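Local atomic coordinates of bifunctional GH43-CE protein (PDB entry 6MLY), a protein that probably takes part in breaking down arabinoxylan, combining a family 43 glycoside hydrolase, with likely beta-xylosidase activity, and a carbohydrate esterase in one chain. Residues 307-310 with 311-315; 346-350 with 351-355. All blocks are in the same frame, centred on the assembly; numbering follows the deposited sequence.

Contact 1 of 2, residues 307-310 with 311-315; sequences RGLI and PGIVA
Leu309 meets Ile313 and Val314 mainly through its carbonyl, the polar hub of this short loop. Val314 N comes in nearly in line with the C=O bond, 3.1 Å from Leu309 O, with an N-H...O angle of 168°. Ile313 N, also 3.1 Å from Leu309 O, stands above the carbonyl plane instead. One oxygen thus accepts two successive amide hydrogens, from the residues four and five places further along, and the chain curls round it. The side chain of Leu309 contributes more loosely: its CB lies 4.2 Å from Ile313 CG1, and the side chain also packs on Ile26 and Ala28.

Ile310 comes next, joined to Pro311 by a cis peptide bond. A cis proline in the third position of a tight bend is the mark of the type VI turn, and the backbone angles here come near the VIa form. Proline suits the place because it adopts the cis bond more readily than other residues, and the sharp reversal it gives brings residues 313 and 314 back over Leu309. The bend lies in the loop between strands 275-282 and 333-335. It joins the family 43 part, a five-bladed beta-propeller in its relatives, to the concanavalin A-like part: Gly312 is hydrogen-bonded through its backbone to Leu68, whereas Val314 packs against strand 370-373.

Ile310 also offers its CA hydrogen to Val314 O, with 3.4 Å from Ile310 CA to that oxygen. Its CG1, set beside the backbone N and anti to the carbonyl carbon (chi1 -54°), reaches Val314 CG2 at 3.9 Å, the two branched side chains meeting at a slant. The other branch, Ile310 CG2, lies 4.1 Å from Pro311 CB.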
ATOM      1  N   ARG A 307      12.456   9.451  19.395  1.00 77.01           N
ATOM      2  CA  ARG A 307      12.988  10.085  18.179  1.00 75.59           C
ATOM      3  C   ARG A 307      12.748   9.162  16.977  1.00 73.19           C
ATOM      4  O   ARG A 307      13.575   9.091  16.064  1.00 72.39           O
ATOM      5  CB  ARG A 307      14.487  10.387  18.299  1.00 77.32           C
ATOM      6  CG  ARG A 307      14.935  10.979  19.629  1.00 79.96           C
ATOM      7  CD  ARG A 307      16.395  11.398  19.571  1.00 81.48           C
ATOM      8  NE  ARG A 307      17.166  10.959  20.730  1.00 83.12           N
ATOM      9  CZ  ARG A 307      17.675   9.736  20.882  1.00 82.70           C
ATOM     10  NH1 ARG A 307      17.373   8.782  20.017  1.00 84.07           N
ATOM     11  NH2 ARG A 307      18.487   9.470  21.891  1.00 82.85           N
ATOM     12  N   GLY A 308      11.614   8.452  16.992  1.00 72.95           N
ATOM     13  CA  GLY A 308      11.130   7.711  15.831  1.00 72.43           C
ATOM     14  C   GLY A 308      11.896   6.422  15.618  1.00 71.15           C
ATOM     15  O   GLY A 308      12.392   5.849  16.563  1.00 71.32           O
ATOM     16  N   LEU A 309      11.976   5.974  14.361  1.00 71.01           N
ATOM     17  CA  LEU A 309      12.647   4.725  14.014  1.00 70.45           C
ATOM     18  C   LEU A 309      13.766   4.981  13.000  1.00 69.38           C
ATOM     19  O   LEU A 309      14.303   4.025  12.436  1.00 70.19           O
ATOM     20  CB  LEU A 309      11.623   3.736  13.450  1.00 71.13           C
ATOM     21  CG  LEU A 309      10.340   3.589  14.267  1.00 73.24           C
ATOM     22  CD1 LEU A 309       9.239   4.491  13.714  1.00 73.98           C
ATOM     23  CD2 LEU A 309       9.878   2.140  14.297  1.00 73.71           C
ATOM     24  N   ILE A 310      14.127   6.253  12.795  1.00 68.98           N
ATOM     25  CA  ILE A 310      15.205   6.622  11.891  1.00 68.76           C
ATOM     26  C   ILE A 310      16.300   7.290  12.718  1.00 68.56           C
ATOM     27  O   ILE A 310      16.033   8.300  13.366  1.00 69.59           O
ATOM     28  CB  ILE A 310      14.691   7.529  10.752  1.00 68.78           C
ATOM     29  CG1 ILE A 310      13.510   6.893  10.014  1.00 69.11           C
ATOM     30  CG2 ILE A 310      15.821   7.896   9.796  1.00 68.88           C
ATOM     31  CD1 ILE A 310      12.868   7.786   8.969  1.00 69.43           C
ATOM     32  N   PRO A 311      17.525   6.735  12.691  1.00 67.84           N
ATOM     33  CA  PRO A 311      17.927   5.630  11.830  1.00 67.14           C
ATOM     34  C   PRO A 311      18.101   4.264  12.528  1.00 67.00           C
ATOM     35  O   PRO A 311      18.869   3.430  12.051  1.00 66.66           O
ATOM     36  CB  PRO A 311      19.271   6.143  11.289  1.00 67.06           C
ATOM     37  CG  PRO A 311      19.897   6.838  12.474  1.00 67.65           C
ATOM     38  CD  PRO A 311      18.725   7.333  13.298  1.00 68.04           C
ATOM     39  N   GLY A 312      17.350   4.025  13.612  1.00 67.34           N
ATOM     40  CA  GLY A 312      17.562   2.869  14.509  1.00 67.32           C
ATOM     41  C   GLY A 312      17.145   1.541  13.888  1.00 66.93           C
ATOM     42  O   GLY A 312      17.909   0.569  13.913  1.00 66.69           O
ATOM     43  N   ILE A 313      15.924   1.511  13.335  1.00 66.82           N
ATOM     44  CA  ILE A 313      15.281   0.294  12.805  1.00 66.12           C
ATOM     45  C   ILE A 313      15.252   0.332  11.269  1.00 65.97           C
ATOM     46  O   ILE A 313      15.279  -0.718  10.619  1.00 65.86           O
ATOM     47  CB  ILE A 313      13.857   0.144  13.377  1.00 67.51           C
ATOM     48  CG1 ILE A 313      13.782   0.480  14.871  1.00 68.38           C
ATOM     49  CG2 ILE A 313      13.300  -1.241  13.077  1.00 67.72           C
ATOM     50  CD1 ILE A 313      14.514  -0.484  15.761  1.00 68.76           C
ATOM     51  N   VAL A 314      15.133   1.542  10.707  1.00 65.20           N
ATOM     52  CA  VAL A 314      15.190   1.801   9.249  1.00 64.72           C
ATOM     53  C   VAL A 314      16.025   3.065   9.026  1.00 64.67           C
ATOM     54  O   VAL A 314      15.865   4.039   9.752  1.00 65.41           O
ATOM     55  CB  VAL A 314      13.789   1.961   8.630  1.00 64.79           C
ATOM     56  CG1 VAL A 314      13.005   0.661   8.643  1.00 64.80           C
ATOM     57  CG2 VAL A 314      12.989   3.066   9.301  1.00 65.17           C
ATOM     58  N   ALA A 315      16.913   3.032   8.029  1.00 63.91           N
ATOM     59  CA  ALA A 315      17.745   4.183   7.698  1.00 63.64           C
ATOM     60  C   ALA A 315      17.925   4.286   6.178  1.00 63.35           C
ATOM     61  O   ALA A 315      17.847   3.277   5.471  1.00 63.10           O
ATOM     62  CB  ALA A 315      19.067   4.072   8.407  1.00 63.59           C
TER

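Contact 2 of 2, residues 346-350 with 351-355; sequences SARKG and YLRLT
Arg348 and Tyr351 close a type II beta turn, with Tyr351 N bonded to Arg348 O at 3.1 Å and the donor standing above the carbonyl plane. Gly350 takes the third position at positive phi (99°), where a side chain would be jammed against the carbonyl oxygen of Lys349. The turn leads into strand 352-355, which pairs with strand 343-344 as a beta hairpin.

Arg348 runs out fully extended beside Tyr351, its CG anti to the backbone N (chi1 -160°), and lays its guanidinium flat over one face of the phenol, the planes 8° apart. This is a stacked cation-pi contact: Arg348 CZ sits 4.0 Å from the centroid of the Tyr351 ring, and Arg348 CD adds a CH-pi contact. Lys349 O lies at the edge of the ring, in its plane. Just before the turn, Ala347 CB packs 3.7 Å from Arg353 CD, a methyl small enough to lie against the aliphatic part of an arginine bent at chi3.

With an alanine at Arg348, the tyrosine face would probably lose its cationic cover, and Asp386 and Asp504, both salt-bridged to Arg348 NH1, one partner each. Arg353 NE also bridges Asp504, so the two arginines share that acid, while Asp386 pairs with Arg348. Arg348 NE and Arg353 NH2 stay 5.3 Å apart, and the carboxylates probably offset these like charges.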
ATOM      1  N   SER A 346      31.657  -2.133  -4.820  1.00 69.82           N
ATOM      2  CA  SER A 346      32.912  -1.628  -5.377  1.00 71.70           C
ATOM      3  C   SER A 346      32.875  -1.652  -6.914  1.00 72.84           C
ATOM      4  O   SER A 346      33.805  -1.165  -7.564  1.00 73.51           O
ATOM      5  CB  SER A 346      34.098  -2.384  -4.823  1.00 72.11           C
ATOM      6  OG  SER A 346      34.111  -3.728  -5.273  1.00 73.78           O
ATOM      7  N   ALA A 347      31.791  -2.199  -7.483  1.00 73.22           N
ATOM      8  CA  ALA A 347      31.573  -2.261  -8.928  1.00 74.12           C
ATOM      9  C   ALA A 347      31.425  -0.839  -9.482  1.00 73.84           C
ATOM     10  O   ALA A 347      32.014  -0.497 -10.497  1.00 75.34           O
ATOM     11  CB  ALA A 347      30.355  -3.100  -9.226  1.00 73.74           C
ATOM     12  N   ARG A 348      30.619  -0.031  -8.789  1.00 73.31           N
ATOM     13  CA  ARG A 348      30.473   1.394  -9.043  1.00 73.17           C
ATOM     14  C   ARG A 348      30.435   2.097  -7.680  1.00 73.59           C
ATOM     15  O   ARG A 348      29.558   1.812  -6.866  1.00 75.21           O
ATOM     16  CB  ARG A 348      29.211   1.636  -9.878  1.00 72.43           C
ATOM     17  CG  ARG A 348      29.186   2.968 -10.619  1.00 72.36           C
ATOM     18  CD  ARG A 348      27.897   3.214 -11.389  1.00 71.25           C
ATOM     19  NE  ARG A 348      27.837   4.563 -11.934  1.00 71.10           N
ATOM     20  CZ  ARG A 348      26.836   5.046 -12.667  1.00 70.79           C
ATOM     21  NH1 ARG A 348      25.784   4.296 -12.953  1.00 70.06           N
ATOM     22  NH2 ARG A 348      26.896   6.288 -13.109  1.00 71.59           N
ATOM     23  N   LYS A 349      31.418   2.967  -7.416  1.00 74.51           N
ATOM     24  CA  LYS A 349      31.554   3.623  -6.109  1.00 73.94           C
ATOM     25  C   LYS A 349      30.401   4.619  -5.920  1.00 72.74           C
ATOM     26  O   LYS A 349      30.209   5.505  -6.743  1.00 73.37           O
ATOM     27  CB  LYS A 349      32.914   4.319  -5.981  1.00 75.84           C
ATOM     28  CG  LYS A 349      33.053   5.242  -4.773  1.00 76.96           C
ATOM     29  CD  LYS A 349      34.377   5.134  -4.031  1.00 78.32           C
ATOM     30  CE  LYS A 349      34.186   5.097  -2.526  1.00 77.94           C
ATOM     31  NZ  LYS A 349      35.467   4.938  -1.794  1.00 78.88           N
ATOM     32  N   GLY A 350      29.654   4.450  -4.824  1.00 71.07           N
ATOM     33  CA  GLY A 350      28.480   5.259  -4.495  1.00 70.26           C
ATOM     34  C   GLY A 350      27.172   4.570  -4.866  1.00 69.84           C
ATOM     35  O   GLY A 350      26.084   5.086  -4.558  1.00 69.22           O
ATOM     36  N   TYR A 351      27.278   3.403  -5.517  1.00 69.94           N
ATOM     37  CA  TYR A 351      26.138   2.656  -6.041  1.00 70.65           C
ATOM     38  C   TYR A 351      26.166   1.206  -5.528  1.00 70.68           C
ATOM     39  O   TYR A 351      27.236   0.590  -5.389  1.00 71.11           O
ATOM     40  CB  TYR A 351      26.153   2.674  -7.573  1.00 71.22           C
ATOM     41  CG  TYR A 351      25.958   4.028  -8.216  1.00 71.28           C
ATOM     42  CD1 TYR A 351      26.973   4.971  -8.234  1.00 71.89           C
ATOM     43  CD2 TYR A 351      24.763   4.363  -8.835  1.00 71.16           C
ATOM     44  CE1 TYR A 351      26.804   6.213  -8.827  1.00 72.53           C
ATOM     45  CE2 TYR A 351      24.577   5.599  -9.430  1.00 71.62           C
ATOM     46  CZ  TYR A 351      25.601   6.530  -9.430  1.00 72.68           C
ATOM     47  OH  TYR A 351      25.425   7.749 -10.027  1.00 73.35           O
ATOM     48  N   LEU A 352      24.971   0.677  -5.236  1.00 71.05           N
ATOM     49  CA  LEU A 352      24.722  -0.755  -5.041  1.00 70.46           C
ATOM     50  C   LEU A 352      24.375  -1.368  -6.401  1.00 71.91           C
ATOM     51  O   LEU A 352      23.500  -0.843  -7.101  1.00 74.05           O
ATOM     52  CB  LEU A 352      23.563  -0.933  -4.055  1.00 69.79           C
ATOM     53  CG  LEU A 352      22.878  -2.300  -4.073  1.00 69.87           C
ATOM     54  CD1 LEU A 352      23.785  -3.368  -3.487  1.00 69.80           C
ATOM     55  CD2 LEU A 352      21.561  -2.254  -3.319  1.00 70.13           C
ATOM     56  N   ARG A 353      25.053  -2.460  -6.769  1.00 71.05           N
ATOM     57  CA  ARG A 353      24.846  -3.100  -8.069  1.00 72.08           C
ATOM     58  C   ARG A 353      24.386  -4.547  -7.864  1.00 71.19           C
ATOM     59  O   ARG A 353      25.202  -5.425  -7.581  1.00 71.57           O
ATOM     60  CB  ARG A 353      26.119  -3.053  -8.922  1.00 73.47           C
ATOM     61  CG  ARG A 353      25.992  -3.750 -10.270  1.00 74.19           C
ATOM     62  CD  ARG A 353      27.206  -3.568 -11.161  1.00 75.08           C
ATOM     63  NE  ARG A 353      27.269  -2.221 -11.710  1.00 75.65           N
ATOM     64  CZ  ARG A 353      28.088  -1.833 -12.681  1.00 76.18           C
ATOM     65  NH1 ARG A 353      28.952  -2.684 -13.207  1.00 77.96           N
ATOM     66  NH2 ARG A 353      28.044  -0.589 -13.121  1.00 76.18           N
ATOM     67  N   LEU A 354      23.079  -4.771  -8.042  1.00 70.74           N
ATOM     68  CA  LEU A 354      22.486  -6.106  -8.066  1.00 70.29           C
ATOM     69  C   LEU A 354      22.590  -6.657  -9.494  1.00 71.17           C
ATOM     70  O   LEU A 354      22.138  -6.014 -10.430  1.00 72.25           O
ATOM     71  CB  LEU A 354      21.025  -6.022  -7.609  1.00 69.29           C
ATOM     72  CG  LEU A 354      20.775  -5.255  -6.311  1.00 68.15           C
ATOM     73  CD1 LEU A 354      19.290  -5.179  -6.002  1.00 67.43           C
ATOM     74  CD2 LEU A 354      21.528  -5.887  -5.152  1.00 67.92           C
ATOM     75  N   THR A 355      23.213  -7.832  -9.640  1.00 71.69           N
ATOM     76  CA  THR A 355      23.360  -8.530 -10.917  1.00 73.17           C
ATOM     77  C   THR A 355      22.536  -9.822 -10.871  1.00 74.89           C
ATOM     78  O   THR A 355      22.325 -10.402  -9.808  1.00 74.73           O
ATOM     79  CB  THR A 355      24.840  -8.799 -11.229  1.00 73.61           C
ATOM     80  OG1 THR A 355      25.522  -7.545 -11.257  1.00 74.22           O
ATOM     81  CG2 THR A 355      25.070  -9.513 -12.544  1.00 74.62           C
TER

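In the fold
From the N terminus the chain first builds the family 43 module, then enters the long loop that holds contact 1 (307-315), and some thirty residues later reaches contact 2 (346-355). Each closes a small local loop, one after the other; neither nests in nor crosses the other. Their centres lie 24 Å apart and their nearest atoms about 11 Å, so they do not touch. Contact 1 touches two sheets: Gly312 pairs with Leu68 of strand 66-71, and Ile313 and Val314 lie on strand 370-373. Contact 2 closes the turn of the hairpin linking strands 343-344 and 352-355, at the margin of another large sheet. Both are remote from the sodium site in the esterase module.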